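Local coordinates for protein methylmalonyl-CoA carboxyltransferase 12S subunit (Propionibacterium freudenreichii, PDB 1ON3) that transfers the carboxyl group of methylmalonyl-CoA to the biotin of the 1.3S subunit, forming the homohexameric core of the transcarboxylase multienzyme complex, at residues G166-I171 with L255-N259; M391-S396 with A417-L423; P274-R279 with D491-T495; A82-T87 with E113-V119. Residue numbers count along the deposited sequence, not the author numbering.

Interaction 1 (G166-I171 with L255-N259); sequences GVVPQI and LPQNN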
# COMPACT_ATOMS: atom_id res chain seq x y z
N GLY E 166 -1.76 -1.81 21.51
CA GLY E 166 -2.27 -0.87 20.52
C GLY E 166 -3.08 -1.48 19.39
O GLY E 166 -3.50 -0.77 18.47
N VAL E 167 -3.31 -2.80 19.45
CA VAL E 167 -4.09 -3.49 18.42
C VAL E 167 -5.42 -3.93 19.04
O VAL E 167 -6.49 -3.64 18.51
CB VAL E 167 -3.35 -4.72 17.86
CG1 VAL E 167 -4.14 -5.30 16.66
CG2 VAL E 167 -1.94 -4.32 17.42
N VAL E 168 -5.35 -4.65 20.17
CA VAL E 168 -6.57 -5.02 20.89
C VAL E 168 -6.35 -4.59 22.34
O VAL E 168 -5.23 -4.65 22.83
CB VAL E 168 -6.88 -6.55 20.83
CG1 VAL E 168 -7.16 -6.97 19.39
CG2 VAL E 168 -5.73 -7.35 21.43
N PRO E 169 -7.40 -4.11 23.03
CA PRO E 169 -7.23 -3.68 24.42
C PRO E 169 -6.85 -4.85 25.31
O PRO E 169 -7.35 -5.96 25.12
CB PRO E 169 -8.61 -3.12 24.79
CG PRO E 169 -9.26 -2.83 23.47
CD PRO E 169 -8.81 -3.98 22.62
N GLN E 170 -5.97 -4.60 26.28
CA GLN E 170 -5.51 -5.63 27.21
C GLN E 170 -5.72 -5.13 28.63
O GLN E 170 -5.18 -4.09 29.01
CB GLN E 170 -4.03 -5.95 27.00
CG GLN E 170 -3.65 -6.43 25.62
CD GLN E 170 -2.16 -6.67 25.50
OE1 GLN E 170 -1.66 -7.71 25.93
NE2 GLN E 170 -1.43 -5.69 24.94
N ILE E 171 -6.51 -5.88 29.40
CA ILE E 171 -6.85 -5.54 30.77
C ILE E 171 -6.34 -6.62 31.74
O ILE E 171 -6.64 -7.80 31.60
CB ILE E 171 -8.39 -5.40 30.92
CG1 ILE E 171 -8.88 -4.26 30.03
CG2 ILE E 171 -8.78 -5.14 32.38
CD1 ILE E 171 -10.41 -4.18 29.88
N LEU E 255 -14.34 1.06 25.53
CA LEU E 255 -13.38 0.67 24.50
C LEU E 255 -13.89 -0.09 23.28
O LEU E 255 -14.84 -0.85 23.35
CB LEU E 255 -12.26 -0.18 25.13
CG LEU E 255 -11.74 0.29 26.50
CD1 LEU E 255 -10.70 -0.71 27.06
CD2 LEU E 255 -11.13 1.68 26.35
N PRO E 256 -13.22 0.12 22.15
CA PRO E 256 -13.59 -0.56 20.91
C PRO E 256 -13.04 -2.00 21.03
O PRO E 256 -12.28 -2.30 21.96
CB PRO E 256 -12.85 0.23 19.85
CG PRO E 256 -11.57 0.63 20.60
CD PRO E 256 -12.12 1.08 21.92
N GLN E 257 -13.45 -2.87 20.12
CA GLN E 257 -12.96 -4.25 20.11
C GLN E 257 -11.48 -4.30 19.75
O GLN E 257 -10.72 -5.11 20.30
CB GLN E 257 -13.73 -5.07 19.09
CG GLN E 257 -15.14 -5.41 19.49
CD GLN E 257 -15.16 -6.33 20.70
OE1 GLN E 257 -15.23 -5.87 21.84
NE2 GLN E 257 -15.09 -7.63 20.45
N ASN E 258 -11.08 -3.43 18.82
CA ASN E 258 -9.70 -3.38 18.34
C ASN E 258 -9.41 -2.01 17.74
O ASN E 258 -10.29 -1.15 17.70
CB ASN E 258 -9.47 -4.48 17.30
CG ASN E 258 -10.43 -4.40 16.14
OD1 ASN E 258 -10.36 -3.48 15.34
ND2 ASN E 258 -11.36 -5.35 16.05
N ASN E 259 -8.19 -1.80 17.26
CA ASN E 259 -7.82 -0.49 16.73
C ASN E 259 -8.40 -0.06 15.38
O ASN E 259 -8.08 1.02 14.91
CB ASN E 259 -6.29 -0.34 16.72
CG ASN E 259 -5.61 -1.21 15.68
OD1 ASN E 259 -6.26 -1.89 14.90
ND2 ASN E 259 -4.28 -1.18 15.65
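This is a buried loop-to-loop contact at the start of strand 170-175, in the N-terminal crotonase-type (ClpP/crotonase clan) half of the subunit, where the chain leaving helix 241-253 folds back over the entrance to that strand. It illustrates how a bent loop can be fastened to the approach of an inner strand by very few hydrogen bonds. The two pieces run in opposite senses, V167 facing N259 and V168 facing N258, with CA atoms 5.1 and 4.4 Å apart. Two consecutive carbonyls of the first segment are read by one residue, N259. Its p rotamer brings the amide back alongside its own backbone, so that main chain and side chain can both donate to 166-171. A neighbouring subunit shares this amide, since N259 ND2 also donates to A515 O of that chain.

Farther along, P169 packs against two carbonyls of the bend, its ring carbon CD 3.2 Å from Q257 O and CG 3.4 Å from P256 O. The apolar part centres on L255, whose CD1 meets P169 CB at 3.9 Å and I171 CD1 at 4.5 Å. The polar ends of Q257 and N258 are held by R95 and T260. At G166 the positive phi of 79° suits a residue without CB. The bonds themselves are N259 N to V167 O, 2.8 Å, and N259 ND2 to G166 O, 3.0 Å.

Interaction 2 (M391-S396 with A417-L423); sequences MLYAYS and AMCNRDL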
# COMPACT_ATOMS: atom_id res chain seq x y z
N MET E 391 4.16 14.49 27.70
CA MET E 391 2.84 15.05 27.37
C MET E 391 2.88 15.74 26.01
O MET E 391 1.98 15.56 25.19
CB MET E 391 2.41 16.06 28.44
CG MET E 391 2.04 15.40 29.76
SD MET E 391 1.53 16.58 31.02
CE MET E 391 -0.08 17.11 30.39
N LEU E 392 3.93 16.53 25.77
CA LEU E 392 4.07 17.20 24.49
C LEU E 392 4.19 16.15 23.40
O LEU E 392 3.62 16.28 22.32
CB LEU E 392 5.33 18.07 24.49
CG LEU E 392 5.30 19.15 25.57
CD1 LEU E 392 6.71 19.73 25.76
CD2 LEU E 392 4.28 20.21 25.19
N TYR E 393 4.93 15.08 23.68
CA TYR E 393 5.10 14.03 22.70
C TYR E 393 3.78 13.34 22.39
O TYR E 393 3.38 13.24 21.22
CB TYR E 393 6.11 12.99 23.18
CG TYR E 393 6.44 11.99 22.10
CD1 TYR E 393 7.58 12.13 21.33
CD2 TYR E 393 5.57 10.94 21.81
CE1 TYR E 393 7.86 11.25 20.28
CE2 TYR E 393 5.83 10.06 20.76
CZ TYR E 393 6.98 10.22 20.00
OH TYR E 393 7.22 9.35 18.97
N ALA E 394 3.11 12.84 23.44
CA ALA E 394 1.86 12.12 23.27
C ALA E 394 0.81 12.93 22.52
O ALA E 394 0.19 12.43 21.58
CB ALA E 394 1.30 11.68 24.62
N TYR E 395 0.59 14.18 22.92
CA TYR E 395 -0.40 14.99 22.22
C TYR E 395 0.02 15.30 20.77
O TYR E 395 -0.80 15.20 19.86
CB TYR E 395 -0.66 16.29 22.99
CG TYR E 395 -1.67 16.14 24.09
CD1 TYR E 395 -1.35 16.46 25.41
CD2 TYR E 395 -2.97 15.69 23.82
CE1 TYR E 395 -2.28 16.35 26.42
CE2 TYR E 395 -3.92 15.58 24.84
CZ TYR E 395 -3.56 15.91 26.13
OH TYR E 395 -4.48 15.80 27.15
N SER E 396 1.28 15.68 20.55
CA SER E 396 1.75 15.99 19.19
C SER E 396 1.65 14.80 18.24
O SER E 396 1.47 14.97 17.05
CB SER E 396 3.20 16.51 19.20
OG SER E 396 3.34 17.66 20.02
N ALA E 417 1.55 21.80 27.09
CA ALA E 417 1.50 20.39 27.46
C ALA E 417 0.06 19.89 27.58
O ALA E 417 -0.18 18.68 27.54
CB ALA E 417 2.22 20.17 28.77
N MET E 418 -0.88 20.81 27.72
CA MET E 418 -2.29 20.46 27.82
C MET E 418 -2.99 20.55 26.46
O MET E 418 -4.20 20.74 26.38
CB MET E 418 -3.01 21.34 28.84
CG MET E 418 -2.60 21.08 30.29
SD MET E 418 -3.03 19.42 30.86
CE MET E 418 -4.82 19.55 30.92
N CYS E 419 -2.18 20.44 25.41
CA CYS E 419 -2.65 20.43 24.03
C CYS E 419 -3.36 21.67 23.50
O CYS E 419 -4.59 21.72 23.47
CB CYS E 419 -3.56 19.21 23.81
SG CYS E 419 -3.77 18.76 22.08
N ASN E 420 -2.59 22.67 23.08
CA ASN E 420 -3.20 23.88 22.52
C ASN E 420 -3.26 23.68 21.00
O ASN E 420 -2.97 22.58 20.51
CB ASN E 420 -2.35 25.11 22.89
CG ASN E 420 -1.16 25.31 21.97
OD1 ASN E 420 -0.51 24.34 21.57
ND2 ASN E 420 -0.88 26.56 21.63
N ARG E 421 -3.65 24.71 20.25
CA ARG E 421 -3.75 24.58 18.79
C ARG E 421 -2.46 24.12 18.13
O ARG E 421 -2.47 23.34 17.17
CB ARG E 421 -4.15 25.92 18.18
CG ARG E 421 -4.12 25.93 16.67
CD ARG E 421 -5.51 25.76 16.11
NE ARG E 421 -6.35 26.87 16.54
CZ ARG E 421 -7.68 26.81 16.59
NH1 ARG E 421 -8.30 25.69 16.23
NH2 ARG E 421 -8.37 27.86 17.01
N ASP E 422 -1.34 24.61 18.64
CA ASP E 422 -0.05 24.28 18.08
C ASP E 422 0.32 22.81 18.22
O ASP E 422 1.11 22.30 17.42
CB ASP E 422 1.02 25.20 18.68
CG ASP E 422 0.73 26.67 18.38
OD1 ASP E 422 0.64 27.00 17.18
OD2 ASP E 422 0.56 27.48 19.32
N LEU E 423 -0.24 22.11 19.20
CA LEU E 423 0.04 20.69 19.32
C LEU E 423 -1.07 19.89 18.64
O LEU E 423 -1.27 18.70 18.90
CB LEU E 423 0.23 20.26 20.77
CG LEU E 423 1.69 20.40 21.24
CD1 LEU E 423 2.01 21.87 21.48
CD2 LEU E 423 1.90 19.61 22.53
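Apolar packing dominates where the end of helix 384-397 meets the segment 417-423, and no hydrogen bond crosses between them. L392 lies between the two ends of the opposing loop: its CD2 is 3.6 Å from A417 CA and equally 3.6 Å from L423 CD2. The residue before it, M391, brings CB to 4.1 Å from A417 CB, and the thioether tip reaches on, M391 CE lying 3.8 Å from M418 SD and 3.3 Å from A417 O.

Aromatic contacts centre on Y395. C419 CB sits over the ring face, 3.6 Å from its centroid and 12° off the normal, a CH-pi contact; C419 SG, 4.2 Å from the same centroid, adds an oblique sulfur-aromatic one. The helix covers one side of the C-terminal crotonase-type domain, and the loop leads from helix 412-416 to strand 427-430, so the contact packs a connecting loop against a helix flanking the central sheet. The hydroxyl of Y395 bonds to Q366 on strand 364-370.

Polar bonds stay within each segment or leave the pair. S396 OG donates to L392 O at 2.7 Å, while N420 ND2 donates to D422 OD2 at 2.9 Å. K402 NZ is hydrogen-bonded to both Y395 O and L423 O, and D422 forms a salt bridge with K156 of a neighbouring subunit.

Interaction 3 (P274-R279 with D491-T495); sequences PNTELR and DPADT
Segment 274-279 makes a type I beta turn from N275 to L278 and starts a short, weakly bonded helix; N275 OD1 caps it, accepting from E277 N at 3.0 Å. Segment 491-495 is a 3-10 turn through 492-494 leading into helix 495-505. CA pairs are P274-D494 (5.0 Å), T276-A493 (4.7 Å) and R279-P492 (5.3 Å). D491, chi1 t, receives a two-pronged salt bridge from an extended R279 (m, then t, t): NH2 to OD1 2.7 Å, NE to OD2 2.9 Å. D491 OD2 also accepts from A493 N at 2.9 Å. P492 CB lies 4.0 Å from R279 CA, and P492 O 3.5 Å from L278 CD1. A493 O takes the hydrogen bond of N275 N at 3.0 Å, and A493 CB is 3.9 Å from T276 CA. D494 OD1 comes within 3.5 Å of P274 CG; T495 CB within 4.3 Å of L278 CD1. M12 and V16 of a neighbouring subunit pack nearby. The motif is an Asx turn at D491, its carboxylate doubling as a salt-bridge partner.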
# COMPACT_ATOMS: atom_id res chain seq x y z
N PRO E 274 -27.85 24.79 27.72
CA PRO E 274 -26.93 25.50 28.61
C PRO E 274 -27.13 25.12 30.07
O PRO E 274 -28.22 24.73 30.46
CB PRO E 274 -27.27 26.97 28.36
CG PRO E 274 -27.75 26.98 26.94
CD PRO E 274 -28.63 25.75 26.90
N ASN E 275 -26.06 25.21 30.86
CA ASN E 275 -26.15 24.94 32.29
C ASN E 275 -25.39 26.07 32.96
O ASN E 275 -24.16 26.07 33.00
CB ASN E 275 -25.52 23.60 32.67
CG ASN E 275 -25.78 23.24 34.12
OD1 ASN E 275 -26.01 24.12 34.95
ND2 ASN E 275 -25.73 21.96 34.44
N THR E 276 -26.12 27.05 33.48
CA THR E 276 -25.52 28.21 34.12
C THR E 276 -24.71 27.92 35.37
O THR E 276 -23.91 28.76 35.79
CB THR E 276 -26.60 29.25 34.46
OG1 THR E 276 -27.53 28.67 35.38
CG2 THR E 276 -27.34 29.68 33.19
N GLU E 277 -24.90 26.76 35.98
CA GLU E 277 -24.16 26.42 37.18
C GLU E 277 -22.67 26.35 36.88
O GLU E 277 -21.85 26.57 37.76
CB GLU E 277 -24.61 25.08 37.77
CG GLU E 277 -26.06 25.06 38.21
CD GLU E 277 -26.44 23.75 38.89
OE1 GLU E 277 -26.05 23.55 40.06
OE2 GLU E 277 -27.12 22.92 38.25
N LEU E 278 -22.33 26.07 35.63
CA LEU E 278 -20.93 25.99 35.21
C LEU E 278 -20.21 27.33 35.35
O LEU E 278 -18.98 27.38 35.47
CB LEU E 278 -20.84 25.52 33.76
CG LEU E 278 -20.96 24.01 33.53
CD1 LEU E 278 -21.28 23.72 32.06
CD2 LEU E 278 -19.64 23.34 33.97
N ARG E 279 -20.97 28.43 35.33
CA ARG E 279 -20.36 29.75 35.47
C ARG E 279 -19.85 29.97 36.88
O ARG E 279 -19.02 30.85 37.10
CB ARG E 279 -21.39 30.84 35.19
CG ARG E 279 -21.92 30.89 33.78
CD ARG E 279 -23.05 31.90 33.72
NE ARG E 279 -23.67 31.92 32.40
CZ ARG E 279 -24.88 32.40 32.15
NH1 ARG E 279 -25.61 32.90 33.15
NH2 ARG E 279 -25.38 32.36 30.92
N ASP E 491 -19.41 31.39 26.78
CA ASP E 491 -20.14 31.50 28.03
C ASP E 491 -19.91 30.09 28.61
O ASP E 491 -20.19 29.08 27.95
CB ASP E 491 -21.63 31.73 27.72
CG ASP E 491 -22.52 31.66 28.94
OD1 ASP E 491 -23.71 32.02 28.79
OD2 ASP E 491 -22.08 31.25 30.04
N PRO E 492 -19.36 30.02 29.84
CA PRO E 492 -19.11 28.71 30.47
C PRO E 492 -20.32 27.80 30.39
O PRO E 492 -20.19 26.57 30.30
CB PRO E 492 -18.75 29.08 31.90
CG PRO E 492 -18.09 30.43 31.74
CD PRO E 492 -18.96 31.12 30.73
N ALA E 493 -21.51 28.40 30.42
CA ALA E 493 -22.75 27.63 30.38
C ALA E 493 -22.93 26.79 29.12
O ALA E 493 -23.68 25.82 29.13
CB ALA E 493 -23.96 28.57 30.56
N ASP E 494 -22.26 27.17 28.03
CA ASP E 494 -22.37 26.45 26.76
C ASP E 494 -21.26 25.42 26.52
O ASP E 494 -21.17 24.86 25.43
CB ASP E 494 -22.36 27.43 25.57
CG ASP E 494 -23.45 28.50 25.66
OD1 ASP E 494 -24.58 28.18 26.08
OD2 ASP E 494 -23.18 29.66 25.28
N THR E 495 -20.42 25.18 27.52
CA THR E 495 -19.31 24.25 27.36
C THR E 495 -19.68 22.89 26.76
O THR E 495 -19.08 22.45 25.77
CB THR E 495 -18.59 24.04 28.70
OG1 THR E 495 -18.14 25.31 29.18
CG2 THR E 495 -17.36 23.12 28.52

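Interaction 4 (A82-T87 with E113-V119); sequences ADGVVT and ETQSTKV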
# COMPACT_ATOMS: atom_id res chain seq x y z
N ALA E 82 -5.08 -28.22 33.99
CA ALA E 82 -5.03 -27.08 33.06
C ALA E 82 -3.71 -26.32 33.13
O ALA E 82 -3.57 -25.22 32.57
CB ALA E 82 -6.20 -26.12 33.34
N ASP E 83 -2.74 -26.94 33.78
CA ASP E 83 -1.42 -26.36 34.07
C ASP E 83 -1.56 -25.05 34.84
O ASP E 83 -0.69 -24.17 34.77
CB ASP E 83 -0.54 -26.13 32.84
CG ASP E 83 0.93 -26.19 33.21
OD1 ASP E 83 1.79 -25.54 32.59
OD2 ASP E 83 1.20 -26.93 34.17
N GLY E 84 -2.65 -24.93 35.59
CA GLY E 84 -2.85 -23.76 36.41
C GLY E 84 -3.47 -22.52 35.78
O GLY E 84 -3.47 -21.48 36.41
N VAL E 85 -3.96 -22.60 34.54
CA VAL E 85 -4.61 -21.43 33.94
C VAL E 85 -5.82 -21.86 33.10
O VAL E 85 -5.78 -22.87 32.39
CB VAL E 85 -3.63 -20.61 33.06
CG1 VAL E 85 -3.38 -21.31 31.72
CG2 VAL E 85 -4.21 -19.19 32.83
N VAL E 86 -6.91 -21.11 33.22
CA VAL E 86 -8.13 -21.41 32.47
C VAL E 86 -8.20 -20.36 31.38
O VAL E 86 -8.24 -19.17 31.66
CB VAL E 86 -9.38 -21.31 33.38
CG1 VAL E 86 -10.63 -21.74 32.60
CG2 VAL E 86 -9.20 -22.20 34.61
N THR E 87 -8.21 -20.82 30.13
CA THR E 87 -8.20 -19.94 28.97
C THR E 87 -9.31 -20.23 27.97
O THR E 87 -9.72 -21.38 27.76
CB THR E 87 -6.87 -20.05 28.22
OG1 THR E 87 -6.70 -21.41 27.79
CG2 THR E 87 -5.69 -19.67 29.13
N GLU E 113 5.61 -23.62 32.00
CA GLU E 113 5.93 -23.32 30.62
C GLU E 113 4.66 -23.51 29.76
O GLU E 113 4.35 -22.68 28.91
CB GLU E 113 7.06 -24.26 30.17
CG GLU E 113 7.05 -24.66 28.72
CD GLU E 113 8.06 -25.78 28.44
OE1 GLU E 113 9.20 -25.47 28.04
OE2 GLU E 113 7.70 -26.96 28.64
N THR E 114 3.94 -24.59 29.99
CA THR E 114 2.73 -24.86 29.23
C THR E 114 1.63 -23.87 29.58
O THR E 114 0.86 -23.47 28.70
CB THR E 114 2.22 -26.30 29.44
OG1 THR E 114 3.13 -27.22 28.82
CG2 THR E 114 0.84 -26.49 28.82
N GLN E 115 1.57 -23.46 30.85
CA GLN E 115 0.58 -22.47 31.28
C GLN E 115 0.80 -21.18 30.47
O GLN E 115 -0.15 -20.60 29.94
CB GLN E 115 0.74 -22.15 32.78
CG GLN E 115 -0.38 -21.24 33.31
CD GLN E 115 -0.04 -20.61 34.65
OE1 GLN E 115 0.30 -19.41 34.73
NE2 GLN E 115 -0.12 -21.40 35.71
N SER E 116 2.05 -20.76 30.37
CA SER E 116 2.35 -19.54 29.62
C SER E 116 2.08 -19.71 28.13
O SER E 116 1.69 -18.75 27.46
CB SER E 116 3.81 -19.12 29.83
OG SER E 116 4.00 -18.58 31.13
N THR E 117 2.29 -20.91 27.61
CA THR E 117 2.02 -21.15 26.20
C THR E 117 0.52 -21.03 25.94
O THR E 117 0.11 -20.48 24.92
CB THR E 117 2.52 -22.54 25.77
OG1 THR E 117 3.95 -22.56 25.88
CG2 THR E 117 2.13 -22.83 24.33
N LYS E 118 -0.29 -21.53 26.88
CA LYS E 118 -1.75 -21.47 26.77
C LYS E 118 -2.21 -20.01 26.72
O LYS E 118 -3.09 -19.62 25.94
CB LYS E 118 -2.42 -22.17 27.97
CG LYS E 118 -2.50 -23.71 27.88
CD LYS E 118 -3.22 -24.33 29.08
CE LYS E 118 -4.66 -23.88 29.18
NZ LYS E 118 -5.38 -24.56 30.29
N VAL E 119 -1.63 -19.21 27.60
CA VAL E 119 -1.98 -17.79 27.65
C VAL E 119 -1.60 -17.09 26.34
O VAL E 119 -2.38 -16.32 25.78
CB VAL E 119 -1.29 -17.08 28.83
CG1 VAL E 119 -1.50 -15.57 28.74
CG2 VAL E 119 -1.89 -17.59 30.15
O HOH W 1 4.49 -26.60 32.40
O HOH W 2 -8.04 -23.87 29.91
O HOH W 3 -5.29 -21.57 25.26
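The ammonium group of K118 donates to two main-chain carbonyls, V85 O at 2.7 Å and A82 O at 3.0 Å, so one lysine from the helix holds the turn that opens strand 85-92; G63 O is a further acceptor. Q115 NE2 donates to D83 O at 3.0 Å. D83 OD1 receives a weak bond from Q115 N at 2.7 Å in the helix's first turn, while D83 OD2 pairs with R143, a residue of the methylmalonyl-CoA pocket. Water extends the network: one links D83 OD1 to T114 N, another K118 NZ to T87 N, a third T87 OG1 to K118 O. A CB on G84 would clash with Q115 NE2. Outward, V85 CB rests 3.3 Å from Q115 CG, and V85 CG2 meets V119 CG2 at 3.9 Å. The axes of 85-87 and 113-119 run nearly parallel, at 21°, and come within 8.8 Å, the helix covering a crotonase-type sheet beside helix 147-164, with V119 reaching F133 and F135 on strand 133-139.

In the fold
Domain duplication gives this chain two similar halves, each with its own seven-strand mixed sheet, and the four contacts sample both. Interactions 4 and 1 come first along the chain and reach the same N-terminal sheet, with centres about 22 Å apart. Interactions 2 and 3 belong to the C-terminal half, 26 Å apart between centres; 391-423 falls between the two segments of interaction 3. Across the halves, interactions 1 and 2 lie 23 Å apart between centres and both touch the second subunit, whereas the centres of interactions 3 and 4 are separated by 54 Å, on opposite sides of the chain's centre. Each contact thus packs within one half, and all four also touch another subunit of the hexamer.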